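Local atomic coordinates of 177aa long hypothetical protein (PDB entry 2CQZ), a protein that probably removes the phosphate from 2'-deoxyribonucleoside 5'-monophosphates as a metal-dependent, homodimeric phosphohydrolase of the HD-domain family. Residues A[46-58]-A[159-171]. Residues are numbered along the deposited sequence; the frame is centred on the assembly and turned at random.
Sequences VLADVLEKRGKRI and LELSKYLEDILNS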
ATOM      1  N   VAL A  46      -1.212  -1.815  31.192  1.00 33.49           N
ATOM      2  CA  VAL A  46      -0.250  -0.916  31.813  1.00 32.49           C
ATOM      3  C   VAL A  46      -0.874  -0.009  32.876  1.00 33.30           C
ATOM      4  O   VAL A  46      -0.344   0.099  33.988  1.00 33.93           O
ATOM      5  CB  VAL A  46       0.441  -0.071  30.731  1.00 31.85           C
ATOM      6  CG1 VAL A  46       1.304   1.005  31.361  1.00 32.36           C
ATOM      7  CG2 VAL A  46       1.300  -0.982  29.877  1.00 34.72           C
ATOM      8  N   LEU A  47      -1.988   0.643  32.534  1.00 33.13           N
ATOM      9  CA  LEU A  47      -2.670   1.530  33.479  1.00 33.56           C
ATOM     10  C   LEU A  47      -3.218   0.760  34.670  1.00 34.37           C
ATOM     11  O   LEU A  47      -3.133   1.224  35.803  1.00 33.78           O
ATOM     12  CB  LEU A  47      -3.813   2.285  32.799  1.00 33.17           C
ATOM     13  CG  LEU A  47      -3.413   3.349  31.776  1.00 34.26           C
ATOM     14  CD1 LEU A  47      -4.662   4.005  31.214  1.00 37.37           C
ATOM     15  CD2 LEU A  47      -2.519   4.387  32.430  1.00 34.68           C
ATOM     16  N   ALA A  48      -3.779  -0.418  34.417  1.00 35.48           N
ATOM     17  CA  ALA A  48      -4.324  -1.231  35.495  1.00 36.90           C
ATOM     18  C   ALA A  48      -3.282  -1.448  36.587  1.00 38.77           C
ATOM     19  O   ALA A  48      -3.604  -1.376  37.767  1.00 39.69           O
ATOM     20  CB  ALA A  48      -4.802  -2.565  34.951  1.00 37.13           C
ATOM     21  N   ASP A  49      -2.038  -1.717  36.194  1.00 40.69           N
ATOM     22  CA  ASP A  49      -0.957  -1.919  37.155  1.00 43.59           C
ATOM     23  C   ASP A  49      -0.669  -0.620  37.914  1.00 43.67           C
ATOM     24  O   ASP A  49      -0.463  -0.640  39.127  1.00 44.32           O
ATOM     25  CB  ASP A  49       0.313  -2.399  36.441  1.00 44.34           C
ATOM     26  CG  ASP A  49       0.169  -3.811  35.873  1.00 53.98           C
ATOM     27  OD1 ASP A  49       1.064  -4.259  35.110  1.00 58.89           O
ATOM     28  OD2 ASP A  49      -0.839  -4.483  36.195  1.00 63.65           O
ATOM     29  N   VAL A  50      -0.655   0.510  37.207  1.00 43.53           N
ATOM     30  CA  VAL A  50      -0.407   1.785  37.863  1.00 43.03           C
ATOM     31  C   VAL A  50      -1.491   2.002  38.908  1.00 43.68           C
ATOM     32  O   VAL A  50      -1.197   2.352  40.054  1.00 44.49           O
ATOM     33  CB  VAL A  50      -0.429   2.954  36.861  1.00 42.52           C
ATOM     34  CG1 VAL A  50      -0.370   4.281  37.602  1.00 43.37           C
ATOM     35  CG2 VAL A  50       0.747   2.844  35.924  1.00 43.81           C
ATOM     36  N   LEU A  51      -2.745   1.784  38.508  1.00 44.52           N
ATOM     37  CA  LEU A  51      -3.883   1.940  39.407  1.00 45.62           C
ATOM     38  C   LEU A  51      -3.749   1.000  40.602  1.00 46.55           C
ATOM     39  O   LEU A  51      -4.101   1.370  41.720  1.00 47.57           O
ATOM     40  CB  LEU A  51      -5.202   1.673  38.664  1.00 45.04           C
ATOM     41  CG  LEU A  51      -5.592   2.709  37.600  1.00 44.31           C
ATOM     42  CD1 LEU A  51      -6.897   2.319  36.931  1.00 42.54           C
ATOM     43  CD2 LEU A  51      -5.726   4.082  38.254  1.00 45.35           C
ATOM     44  N   GLU A  52      -3.240  -0.210  40.376  1.00 47.22           N
ATOM     45  CA  GLU A  52      -3.058  -1.157  41.479  1.00 49.31           C
ATOM     46  C   GLU A  52      -2.070  -0.605  42.507  1.00 48.84           C
ATOM     47  O   GLU A  52      -2.341  -0.642  43.705  1.00 49.40           O
ATOM     48  CB  GLU A  52      -2.525  -2.518  41.000  1.00 50.00           C
ATOM     49  CG  GLU A  52      -3.412  -3.281  40.010  1.00 57.58           C
ATOM     50  CD  GLU A  52      -2.903  -4.707  39.762  1.00 66.18           C
ATOM     51  OE1 GLU A  52      -1.681  -4.953  39.945  1.00 72.24           O
ATOM     52  OE2 GLU A  52      -3.715  -5.581  39.371  1.00 63.90           O
ATOM     53  N   LYS A  53      -0.917  -0.109  42.061  1.00 48.66           N
ATOM     54  CA  LYS A  53       0.047   0.434  43.024  1.00 48.76           C
ATOM     55  C   LYS A  53      -0.440   1.738  43.647  1.00 48.00           C
ATOM     56  O   LYS A  53       0.221   2.274  44.541  1.00 48.57           O
ATOM     57  CB  LYS A  53       1.394   0.792  42.401  1.00 49.03           C
ATOM     58  CG  LYS A  53       1.994  -0.115  41.338  1.00 51.19           C
ATOM     59  CD  LYS A  53       3.352   0.515  40.898  1.00 53.76           C
ATOM     60  CE  LYS A  53       3.865  -0.091  39.592  1.00 56.14           C
ATOM     61  NZ  LYS A  53       3.386   0.656  38.376  1.00 53.92           N
ATOM     62  N   ARG A  54      -1.544   2.290  43.157  1.00 46.76           N
ATOM     63  CA  ARG A  54      -2.012   3.543  43.722  1.00 45.92           C
ATOM     64  C   ARG A  54      -3.255   3.411  44.585  1.00 45.18           C
ATOM     65  O   ARG A  54      -3.973   4.386  44.798  1.00 43.73           O
ATOM     66  CB  ARG A  54      -2.231   4.573  42.616  1.00 45.34           C
ATOM     67  CG  ARG A  54      -0.923   5.028  41.983  1.00 46.49           C
ATOM     68  CD  ARG A  54      -1.128   6.123  40.946  1.00 46.15           C
ATOM     69  NE  ARG A  54       0.142   6.520  40.344  1.00 47.45           N
ATOM     70  CZ  ARG A  54       0.262   7.370  39.328  1.00 47.65           C
ATOM     71  NH1 ARG A  54      -0.820   7.925  38.792  1.00 49.06           N
ATOM     72  NH2 ARG A  54       1.465   7.667  38.851  1.00 41.83           N
ATOM     73  N   GLY A  55      -3.498   2.211  45.099  1.00 45.22           N
ATOM     74  CA  GLY A  55      -4.651   2.013  45.954  1.00 46.03           C
ATOM     75  C   GLY A  55      -5.966   1.769  45.238  1.00 46.60           C
ATOM     76  O   GLY A  55      -6.914   1.252  45.834  1.00 47.00           O
ATOM     77  N   LYS A  56      -6.052   2.138  43.966  1.00 46.74           N
ATOM     78  CA  LYS A  56      -7.293   1.917  43.237  1.00 46.82           C
ATOM     79  C   LYS A  56      -7.336   0.473  42.721  1.00 47.43           C
ATOM     80  O   LYS A  56      -6.586   0.108  41.816  1.00 46.63           O
ATOM     81  CB  LYS A  56      -7.405   2.912  42.079  1.00 46.17           C
ATOM     82  CG  LYS A  56      -8.727   2.848  41.336  1.00 46.91           C
ATOM     83  CD  LYS A  56      -9.915   3.055  42.266  1.00 46.21           C
ATOM     84  CE  LYS A  56     -11.210   3.159  41.463  1.00 46.75           C
ATOM     85  NZ  LYS A  56     -12.437   3.270  42.296  1.00 43.16           N
ATOM     86  N   ARG A  57      -8.204  -0.349  43.315  1.00 48.24           N
ATOM     87  CA  ARG A  57      -8.322  -1.750  42.905  1.00 48.91           C
ATOM     88  C   ARG A  57      -9.192  -1.886  41.660  1.00 47.25           C
ATOM     89  O   ARG A  57     -10.262  -1.293  41.580  1.00 47.40           O
ATOM     90  CB  ARG A  57      -8.929  -2.606  44.019  1.00 50.48           C
ATOM     91  CG  ARG A  57      -8.611  -4.117  43.918  1.00 54.50           C
ATOM     92  CD  ARG A  57      -8.233  -4.584  42.517  1.00 60.00           C
ATOM     93  NE  ARG A  57      -8.288  -6.034  42.384  1.00 62.75           N
ATOM     94  CZ  ARG A  57      -9.418  -6.734  42.438  1.00 64.84           C
ATOM     95  NH1 ARG A  57     -10.583  -6.115  42.638  1.00 63.69           N
ATOM     96  NH2 ARG A  57      -9.398  -8.047  42.226  1.00 65.39           N
ATOM     97  N   ILE A  58      -8.720  -2.662  40.687  1.00 45.32           N
ATOM     98  CA  ILE A  58      -9.458  -2.883  39.442  1.00 43.35           C
ATOM     99  C   ILE A  58      -9.687  -4.379  39.193  1.00 41.00           C
ATOM    100  O   ILE A  58      -8.888  -5.217  39.618  1.00 41.67           O
ATOM    101  CB  ILE A  58      -8.678  -2.317  38.217  1.00 44.24           C
ATOM    102  CG1 ILE A  58      -8.576  -0.784  38.324  1.00 44.36           C
ATOM    103  CG2 ILE A  58      -9.277  -2.884  36.905  1.00 43.86           C
ATOM    104  CD1 ILE A  58      -9.581   0.043  37.506  1.00 47.10           C
ATOM    105  N   LEU A 159     -13.598  12.097  33.490  1.00 46.42           N
ATOM    106  CA  LEU A 159     -13.863  10.803  34.099  1.00 44.96           C
ATOM    107  C   LEU A 159     -13.214  10.723  35.473  1.00 44.62           C
ATOM    108  O   LEU A 159     -12.044  11.067  35.645  1.00 44.17           O
ATOM    109  CB  LEU A 159     -13.348   9.679  33.185  1.00 44.00           C
ATOM    110  CG  LEU A 159     -13.934   9.619  31.762  1.00 42.61           C
ATOM    111  CD1 LEU A 159     -13.286   8.486  30.972  1.00 37.99           C
ATOM    112  CD2 LEU A 159     -15.434   9.415  31.834  1.00 42.97           C
ATOM    113  N   GLU A 160     -13.983  10.276  36.457  1.00 44.02           N
ATOM    114  CA  GLU A 160     -13.477  10.169  37.820  1.00 44.00           C
ATOM    115  C   GLU A 160     -12.131   9.489  37.907  1.00 42.15           C
ATOM    116  O   GLU A 160     -11.195  10.017  38.508  1.00 42.15           O
ATOM    117  CB  GLU A 160     -14.437   9.377  38.689  1.00 45.21           C
ATOM    118  CG  GLU A 160     -15.719  10.068  39.030  1.00 50.13           C
ATOM    119  CD  GLU A 160     -16.584   9.182  39.895  1.00 54.85           C
ATOM    120  OE1 GLU A 160     -17.255   8.277  39.338  1.00 55.60           O
ATOM    121  OE2 GLU A 160     -16.566   9.373  41.132  1.00 52.55           O
ATOM    122  N   LEU A 161     -12.056   8.297  37.326  1.00 40.99           N
ATOM    123  CA  LEU A 161     -10.841   7.494  37.346  1.00 40.23           C
ATOM    124  C   LEU A 161      -9.567   8.239  36.952  1.00 40.56           C
ATOM    125  O   LEU A 161      -8.489   7.893  37.433  1.00 40.91           O
ATOM    126  CB  LEU A 161     -11.014   6.269  36.444  1.00 40.27           C
ATOM    127  CG  LEU A 161      -9.954   5.182  36.599  1.00 37.65           C
ATOM    128  CD1 LEU A 161      -9.961   4.671  38.030  1.00 37.56           C
ATOM    129  CD2 LEU A 161     -10.239   4.052  35.631  1.00 35.69           C
ATOM    130  N   SER A 162      -9.686   9.253  36.094  1.00 40.14           N
ATOM    131  CA  SER A 162      -8.519  10.019  35.640  1.00 41.02           C
ATOM    132  C   SER A 162      -7.766  10.663  36.802  1.00 41.74           C
ATOM    133  O   SER A 162      -6.551  10.871  36.739  1.00 41.68           O
ATOM    134  CB  SER A 162      -8.938  11.092  34.633  1.00 40.30           C
ATOM    135  OG  SER A 162      -9.729  12.083  35.250  1.00 37.68           O
ATOM    136  N   LYS A 163      -8.512  10.974  37.855  1.00 42.88           N
ATOM    137  CA  LYS A 163      -7.979  11.559  39.076  1.00 43.97           C
ATOM    138  C   LYS A 163      -6.684  10.843  39.506  1.00 44.04           C
ATOM    139  O   LYS A 163      -5.742  11.476  39.990  1.00 42.98           O
ATOM    140  CB  LYS A 163      -9.056  11.451  40.165  1.00 44.74           C
ATOM    141  CG  LYS A 163      -8.547  11.018  41.532  1.00 49.89           C
ATOM    142  CD  LYS A 163      -9.681  10.700  42.511  1.00 56.51           C
ATOM    143  CE  LYS A 163      -9.111  10.233  43.855  1.00 61.63           C
ATOM    144  NZ  LYS A 163     -10.141  10.000  44.908  1.00 65.19           N
ATOM    145  N   TYR A 164      -6.640   9.523  39.320  1.00 44.50           N
ATOM    146  CA  TYR A 164      -5.470   8.721  39.681  1.00 44.77           C
ATOM    147  C   TYR A 164      -4.376   8.720  38.609  1.00 45.81           C
ATOM    148  O   TYR A 164      -3.306   8.140  38.822  1.00 45.27           O
ATOM    149  CB  TYR A 164      -5.887   7.274  39.927  1.00 44.76           C
ATOM    150  CG  TYR A 164      -6.883   7.081  41.038  1.00 46.01           C
ATOM    151  CD1 TYR A 164      -6.463   6.926  42.360  1.00 48.40           C
ATOM    152  CD2 TYR A 164      -8.247   7.026  40.765  1.00 46.06           C
ATOM    153  CE1 TYR A 164      -7.385   6.713  43.388  1.00 50.94           C
ATOM    154  CE2 TYR A 164      -9.181   6.816  41.779  1.00 48.96           C
ATOM    155  CZ  TYR A 164      -8.745   6.657  43.089  1.00 52.22           C
ATOM    156  OH  TYR A 164      -9.667   6.410  44.088  1.00 54.01           O
ATOM    157  N   LEU A 165      -4.637   9.368  37.469  1.00 46.25           N
ATOM    158  CA  LEU A 165      -3.685   9.387  36.352  1.00 45.88           C
ATOM    159  C   LEU A 165      -3.237  10.749  35.842  1.00 46.38           C
ATOM    160  O   LEU A 165      -2.699  10.853  34.737  1.00 46.74           O
ATOM    161  CB  LEU A 165      -4.280   8.626  35.176  1.00 45.39           C
ATOM    162  CG  LEU A 165      -4.859   7.251  35.483  1.00 45.71           C
ATOM    163  CD1 LEU A 165      -5.658   6.791  34.288  1.00 46.28           C
ATOM    164  CD2 LEU A 165      -3.739   6.281  35.821  1.00 45.20           C
ATOM    165  N   GLU A 166      -3.476  11.794  36.621  1.00 47.19           N
ATOM    166  CA  GLU A 166      -3.095  13.155  36.228  1.00 48.82           C
ATOM    167  C   GLU A 166      -1.662  13.294  35.659  1.00 48.39           C
ATOM    168  O   GLU A 166      -1.448  13.838  34.561  1.00 47.50           O
ATOM    169  CB  GLU A 166      -3.265  14.074  37.441  1.00 48.45           C
ATOM    170  CG  GLU A 166      -2.433  15.347  37.398  1.00 52.96           C
ATOM    171  CD  GLU A 166      -2.388  16.058  38.742  1.00 57.87           C
ATOM    172  OE1 GLU A 166      -2.756  15.428  39.760  1.00 59.42           O
ATOM    173  OE2 GLU A 166      -1.975  17.239  38.786  1.00 59.09           O
ATOM    174  N   ASP A 167      -0.687  12.794  36.411  1.00 47.66           N
ATOM    175  CA  ASP A 167       0.707  12.870  36.000  1.00 47.34           C
ATOM    176  C   ASP A 167       0.899  12.356  34.581  1.00 46.43           C
ATOM    177  O   ASP A 167       1.595  12.972  33.764  1.00 46.71           O
ATOM    178  CB  ASP A 167       1.581  12.064  36.962  1.00 47.77           C
ATOM    179  CG  ASP A 167       1.208  10.585  36.997  1.00 52.38           C
ATOM    180  OD1 ASP A 167      -0.004  10.279  36.964  1.00 56.74           O
ATOM    181  OD2 ASP A 167       2.120   9.730  37.071  1.00 55.53           O
ATOM    182  N   ILE A 168       0.288  11.215  34.292  1.00 44.52           N
ATOM    183  CA  ILE A 168       0.395  10.602  32.978  1.00 42.46           C
ATOM    184  C   ILE A 168      -0.273  11.442  31.887  1.00 42.13           C
ATOM    185  O   ILE A 168       0.293  11.647  30.813  1.00 39.90           O
ATOM    186  CB  ILE A 168      -0.234   9.201  32.997  1.00 42.57           C
ATOM    187  CG1 ILE A 168       0.501   8.327  34.019  1.00 41.71           C
ATOM    188  CG2 ILE A 168      -0.191   8.597  31.611  1.00 41.53           C
ATOM    189  CD1 ILE A 168      -0.136   6.980  34.256  1.00 43.17           C
ATOM    190  N   LEU A 169      -1.480  11.929  32.163  1.00 42.70           N
ATOM    191  CA  LEU A 169      -2.201  12.746  31.193  1.00 43.65           C
ATOM    192  C   LEU A 169      -1.402  14.006  30.879  1.00 43.29           C
ATOM    193  O   LEU A 169      -1.510  14.566  29.795  1.00 42.17           O
ATOM    194  CB  LEU A 169      -3.576  13.120  31.739  1.00 43.74           C
ATOM    195  CG  LEU A 169      -4.438  11.921  32.127  1.00 45.41           C
ATOM    196  CD1 LEU A 169      -5.796  12.417  32.632  1.00 45.92           C
ATOM    197  CD2 LEU A 169      -4.607  11.006  30.915  1.00 45.53           C
ATOM    198  N   ASN A 170      -0.600  14.443  31.843  1.00 44.76           N
ATOM    199  CA  ASN A 170       0.228  15.629  31.673  1.00 46.35           C
ATOM    200  C   ASN A 170       1.385  15.335  30.727  1.00 46.10           C
ATOM    201  O   ASN A 170       1.719  16.152  29.864  1.00 46.09           O
ATOM    202  CB  ASN A 170       0.742  16.097  33.034  1.00 47.55           C
ATOM    203  CG  ASN A 170      -0.299  16.907  33.793  1.00 52.02           C
ATOM    204  OD1 ASN A 170      -1.513  16.698  33.632  1.00 55.85           O
ATOM    205  ND2 ASN A 170       0.167  17.833  34.632  1.00 54.98           N
ATOM    206  N   SER A 171       1.986  14.161  30.883  1.00 45.07           N
ATOM    207  CA  SER A 171       3.085  13.753  30.012  1.00 45.01           C
ATOM    208  C   SER A 171       2.578  13.621  28.579  1.00 44.40           C
ATOM    209  O   SER A 171       3.312  13.881  27.627  1.00 43.17           O
ATOM    210  CB  SER A 171       3.662  12.410  30.468  1.00 45.93           C
ATOM    211  OG  SER A 171       4.147  12.488  31.800  1.00 46.51           O
TER
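Arg54, which follows helix 33-53, forms a two-nitrogen, end-on salt bridge with Asp167: NH2 lies 2.8 Å from OD2 and NH1 3.1 Å from OD1 of the carboxylate. The planes of the two flat groups are 48° apart, and OD2 is approached from above the carboxylate plane. This double grip sets the orientation of the guanidinium, while Val50 CG1 covers one of its faces. An extended chain from CG to NE carries the group across to the first turn of helix 166-173.

Lys56 lays its aliphatic chain over one face of the Tyr164 ring, in a CH-pi contact with CB 4.0 Å from the ring centroid and 8° off the normal. The bend at chi2 (56°) keeps CG over the ring, and CD runs on toward Tyr164 OH as CE reaches Leu161 CD1. Deeper in, Leu51 splits its methyls: CD1 touches Leu161, and CD2 sits 3.6 Å from Tyr164 CB and also meets Leu165. Leu47 CD2 continues this apolar seam to Leu165 and Ile168.

This is structural packing within the all-helical HD domain, with the Leu47 side chain about 13 Å from the bound nickel ion. Leu47 and Leu161 both touch Leu122 of helix 118-140, and Ile168 packs on Ile5 of the second subunit.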